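Local atomic coordinates of hemoglobin-like protein (Methylacidiphilum infernorum, PDB entry 4NK2), a protein that binds heme as a group II truncated hemoglobin and, like others of its family, probably binds and carries oxygen. Residues I129-R134 / R168-R173. Numbering follows the deposited sequence.
Sequences IDEKAR and RMINRR. With HEM (protoporphyrin IX containing Fe), chain C.
In this truncated globin the N-capped start of helix 131-147 meets the chain leaving helix 155-165, beside the heme. Ile129, Met169 and Arg134 form the first shell round this edge of the heme. Ile129 has CG1 anti to the carbonyl carbon (chi1 -63°), so that CD1 touches both HEM C2B (3.7 Å) and, across the contact, Met169 CB (4.2 Å); a branched apolar residue suits this place, which also borders His124, the axial ligand of the iron. Met169, flexible and bent at chi2, brings CG to HEM CHC (3.6 Å), while Arg134 adds its CB against the vinyl carbon CBB.

Behind Ile129, Asn171 grips its backbone. Asn171 CG sits in the crowded position between N and carbonyl carbon (chi1 57°), which turns OD1 back to accept a hydrogen bond from Ile129 N at 2.9 Å, almost straight, although the donor lies above the amide plane. Ile129 O in turn accepts twice, in plane from Asn171 N and from above its carbonyl plane from Arg172 N.

Further out, Ile170 CD1 packs on the extended aliphatic part of Arg134 at CD (3.8 Å); the guanidinium of Arg134 is held by a salt bridge to Glu163 and a hydrogen bond to Arg180 O. Glu131, bent at chi2, crosses Arg173 at about a right angle. Glu131 OE2 forms a salt bridge with Arg173 NH1 (2.9 Å) through its anti lone pair, the bond bent and the carboxylate and guanidinium planes 62° apart. Glu131 OE1 is hydrogen-bonded to Thr174 OG1, while Asp41 and Glu177 O hold the rest of that guanidinium. An alanine in place of Glu131 would probably loosen Arg173 from the helix start, leaving this buried guanidinium with one carboxylate fewer.

Short and acidic, Asp130 suits the N-cap: its OD1 accepts a hydrogen bond from Ala133 N at 2.9 Å, met nearly along the C-O axis.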
loop_
_atom_site.group_PDB
_atom_site.type_symbol
_atom_site.label_atom_id
_atom_site.label_comp_id
_atom_site.label_asym_id
_atom_site.label_seq_id
_atom_site.Cartn_x
_atom_site.Cartn_y
_atom_site.Cartn_z
ATOM N N ILE A 129 6.536 -1.799 -4.651
ATOM C CA ILE A 129 6.449 -0.706 -5.619
ATOM C C ILE A 129 5.797 0.482 -4.942
ATOM O O ILE A 129 4.596 0.438 -4.634
ATOM C CB ILE A 129 5.610 -1.111 -6.847
ATOM C CG1 ILE A 129 6.280 -2.284 -7.587
ATOM C CG2 ILE A 129 5.424 0.123 -7.797
ATOM C CD1 ILE A 129 5.393 -2.982 -8.630
ATOM N N ASP A 130 6.555 1.536 -4.690
ATOM C CA ASP A 130 5.996 2.758 -4.138
ATOM C C ASP A 130 5.755 3.804 -5.214
ATOM O O ASP A 130 5.964 3.534 -6.375
ATOM C CB ASP A 130 6.857 3.310 -3.004
ATOM C CG ASP A 130 8.233 3.727 -3.450
ATOM O OD1 ASP A 130 8.471 3.875 -4.649
ATOM O OD2 ASP A 130 9.083 3.919 -2.577
ATOM N N GLU A 131 5.314 4.991 -4.819
ATOM C CA GLU A 131 4.899 6.015 -5.770
ATOM C C GLU A 131 6.062 6.435 -6.660
ATOM O O GLU A 131 5.908 6.543 -7.877
ATOM C CB GLU A 131 4.302 7.222 -5.043
ATOM C CG GLU A 131 3.137 6.872 -4.126
ATOM C CD GLU A 131 3.600 6.454 -2.735
ATOM O OE1 GLU A 131 4.820 6.228 -2.534
ATOM O OE2 GLU A 131 2.737 6.366 -1.832
ATOM N N LYS A 132 7.230 6.618 -6.061
ATOM C CA LYS A 132 8.431 7.013 -6.779
ATOM C C LYS A 132 8.902 5.961 -7.777
ATOM O O LYS A 132 9.332 6.296 -8.864
ATOM C CB LYS A 132 9.549 7.333 -5.801
ATOM C CG LYS A 132 10.797 7.870 -6.432
ATOM C CD LYS A 132 10.566 9.229 -7.028
ATOM C CE LYS A 132 11.864 9.983 -7.216
ATOM N NZ LYS A 132 11.696 11.195 -8.053
ATOM N N ALA A 133 8.830 4.697 -7.391
ATOM C CA ALA A 133 9.133 3.588 -8.300
ATOM C C ALA A 133 8.295 3.654 -9.577
ATOM O O ALA A 133 8.808 3.435 -10.681
ATOM C CB ALA A 133 8.907 2.269 -7.601
ATOM N N ARG A 134 7.003 3.928 -9.434
ATOM C CA ARG A 134 6.151 4.077 -10.613
ATOM C C ARG A 134 6.592 5.262 -11.463
ATOM O O ARG A 134 6.609 5.168 -12.696
ATOM C CB ARG A 134 4.674 4.243 -10.235
ATOM C CG ARG A 134 3.868 4.919 -11.356
ATOM C CD ARG A 134 2.371 4.996 -11.048
ATOM N NE ARG A 134 1.646 5.702 -12.099
ATOM C CZ ARG A 134 1.405 7.014 -12.105
ATOM N NH1 ARG A 134 1.809 7.779 -11.096
ATOM N NH2 ARG A 134 0.742 7.561 -13.119
ATOM N N ARG A 168 -2.188 1.048 -10.628
ATOM C CA ARG A 168 -2.696 -0.132 -9.930
ATOM C C ARG A 168 -1.614 -1.108 -9.523
ATOM O O ARG A 168 -1.894 -2.096 -8.839
ATOM C CB ARG A 168 -3.699 -0.863 -10.813
ATOM C CG ARG A 168 -4.653 0.076 -11.489
ATOM C CD ARG A 168 -5.836 -0.655 -12.077
ATOM N NE ARG A 168 -6.857 0.311 -12.467
ATOM C CZ ARG A 168 -8.149 0.030 -12.578
ATOM N NH1 ARG A 168 -8.583 -1.198 -12.328
ATOM N NH2 ARG A 168 -8.997 0.983 -12.930
ATOM N N MET A 169 -0.377 -0.863 -9.943
ATOM C CA MET A 169 0.713 -1.737 -9.489
ATOM C C MET A 169 1.273 -1.276 -8.141
ATOM O O MET A 169 1.986 -2.029 -7.466
ATOM C CB MET A 169 1.828 -1.771 -10.525
ATOM C CG MET A 169 1.332 -2.108 -11.937
ATOM S SD MET A 169 0.349 -3.622 -11.919
ATOM C CE MET A 169 -0.786 -3.096 -13.196
ATOM N N ILE A 170 0.969 -0.036 -7.755
ATOM C CA ILE A 170 1.566 0.536 -6.543
ATOM C C ILE A 170 1.044 -0.227 -5.326
ATOM O O ILE A 170 -0.174 -0.300 -5.102
ATOM C CB ILE A 170 1.223 2.031 -6.357
ATOM C CG1 ILE A 170 1.866 2.877 -7.468
ATOM C CG2 ILE A 170 1.700 2.506 -4.980
ATOM C CD1 ILE A 170 1.458 4.348 -7.423
ATOM N N ASN A 171 1.955 -0.794 -4.549
ATOM C CA ASN A 171 1.548 -1.587 -3.388
ATOM C C ASN A 171 2.207 -1.150 -2.080
ATOM O O ASN A 171 1.929 -1.713 -1.005
ATOM C CB ASN A 171 1.787 -3.076 -3.649
ATOM C CG ASN A 171 3.228 -3.383 -3.986
ATOM O OD1 ASN A 171 4.150 -2.810 -3.390
ATOM N ND2 ASN A 171 3.440 -4.289 -4.948
ATOM N N ARG A 172 3.065 -0.135 -2.169
ATOM C CA ARG A 172 3.668 0.468 -0.978
ATOM C C ARG A 172 3.360 1.957 -0.984
ATOM O O ARG A 172 3.759 2.687 -1.908
ATOM C CB ARG A 172 5.177 0.244 -0.969
ATOM C CG ARG A 172 5.911 0.912 0.216
ATOM C CD ARG A 172 5.511 0.287 1.559
ATOM N NE ARG A 172 6.543 0.421 2.593
ATOM C CZ ARG A 172 6.579 1.392 3.501
ATOM N NH1 ARG A 172 5.638 2.336 3.519
ATOM N NH2 ARG A 172 7.553 1.409 4.403
ATOM N N ARG A 173 2.626 2.416 0.023
ATOM C CA ARG A 173 2.287 3.839 0.100
ATOM C C ARG A 173 3.247 4.538 1.061
ATOM O O ARG A 173 3.631 3.963 2.085
ATOM C CB ARG A 173 0.830 4.019 0.525
ATOM C CG ARG A 173 -0.151 3.669 -0.570
ATOM C CD ARG A 173 -0.131 4.778 -1.638
ATOM N NE ARG A 173 -1.071 5.848 -1.304
ATOM C CZ ARG A 173 -0.940 7.115 -1.687
ATOM N NH1 ARG A 173 0.116 7.500 -2.401
ATOM N NH2 ARG A 173 -1.861 8.003 -1.342
HETATM C CHA HEM C . 6.970 -8.190 -13.861
HETATM C CHB HEM C . 8.461 -4.016 -11.926
HETATM C CHC HEM C . 4.489 -1.812 -13.703
HETATM C CHD HEM C . 4.258 -5.499 -16.884
HETATM C C1A HEM C . 7.686 -7.299 -13.100
HETATM C C2A HEM C . 8.773 -7.606 -12.173
HETATM C C3A HEM C . 9.174 -6.430 -11.647
HETATM C C4A HEM C . 8.360 -5.362 -12.212
HETATM C CMA HEM C . 10.307 -6.185 -10.625
HETATM C CAA HEM C . 9.333 -9.026 -11.866
HETATM C CBA HEM C . 8.628 -9.530 -10.590
HETATM C CGA HEM C . 8.997 -10.935 -10.123
HETATM O O1A HEM C . 9.228 -11.125 -8.895
HETATM O O2A HEM C . 9.056 -11.892 -10.943
HETATM C C1B HEM C . 7.484 -3.055 -12.137
HETATM C C2B HEM C . 7.397 -1.740 -11.522
HETATM C C3B HEM C . 6.302 -1.130 -12.010
HETATM C C4B HEM C . 5.646 -2.026 -12.958
HETATM C CMB HEM C . 8.386 -1.127 -10.509
HETATM C CAB HEM C . 5.843 0.286 -11.613
HETATM C CBB HEM C . 4.600 0.685 -11.907
HETATM C C1C HEM C . 4.091 -2.593 -14.772
HETATM C C2C HEM C . 3.053 -2.304 -15.752
HETATM C C3C HEM C . 2.992 -3.334 -16.619
HETATM C C4C HEM C . 3.996 -4.309 -16.235
HETATM C CMC HEM C . 2.161 -1.042 -15.764
HETATM C CAC HEM C . 2.066 -3.498 -17.847
HETATM C CBC HEM C . 1.458 -2.445 -18.412
HETATM C C1D HEM C . 4.846 -6.611 -16.328
HETATM C C2D HEM C . 4.694 -7.988 -16.776
HETATM C C3D HEM C . 5.556 -8.811 -15.831
HETATM C C4D HEM C . 6.131 -7.866 -14.901
HETATM C CMD HEM C . 3.867 -8.536 -17.965
HETATM C CAD HEM C . 5.734 -10.345 -15.849
HETATM C CBD HEM C . 4.536 -10.940 -15.103
HETATM C CGD HEM C . 4.699 -12.443 -15.110
HETATM O O1D HEM C . 5.590 -12.947 -14.385
HETATM O O2D HEM C . 3.947 -13.131 -15.850
HETATM N NA HEM C . 7.470 -5.934 -13.096
HETATM N NB HEM C . 6.404 -3.177 -12.999
HETATM N NC HEM C . 4.636 -3.823 -15.117
HETATM N ND HEM C . 5.693 -6.589 -15.232
HETATM FE FE HEM C . 5.976 -4.889 -14.055
#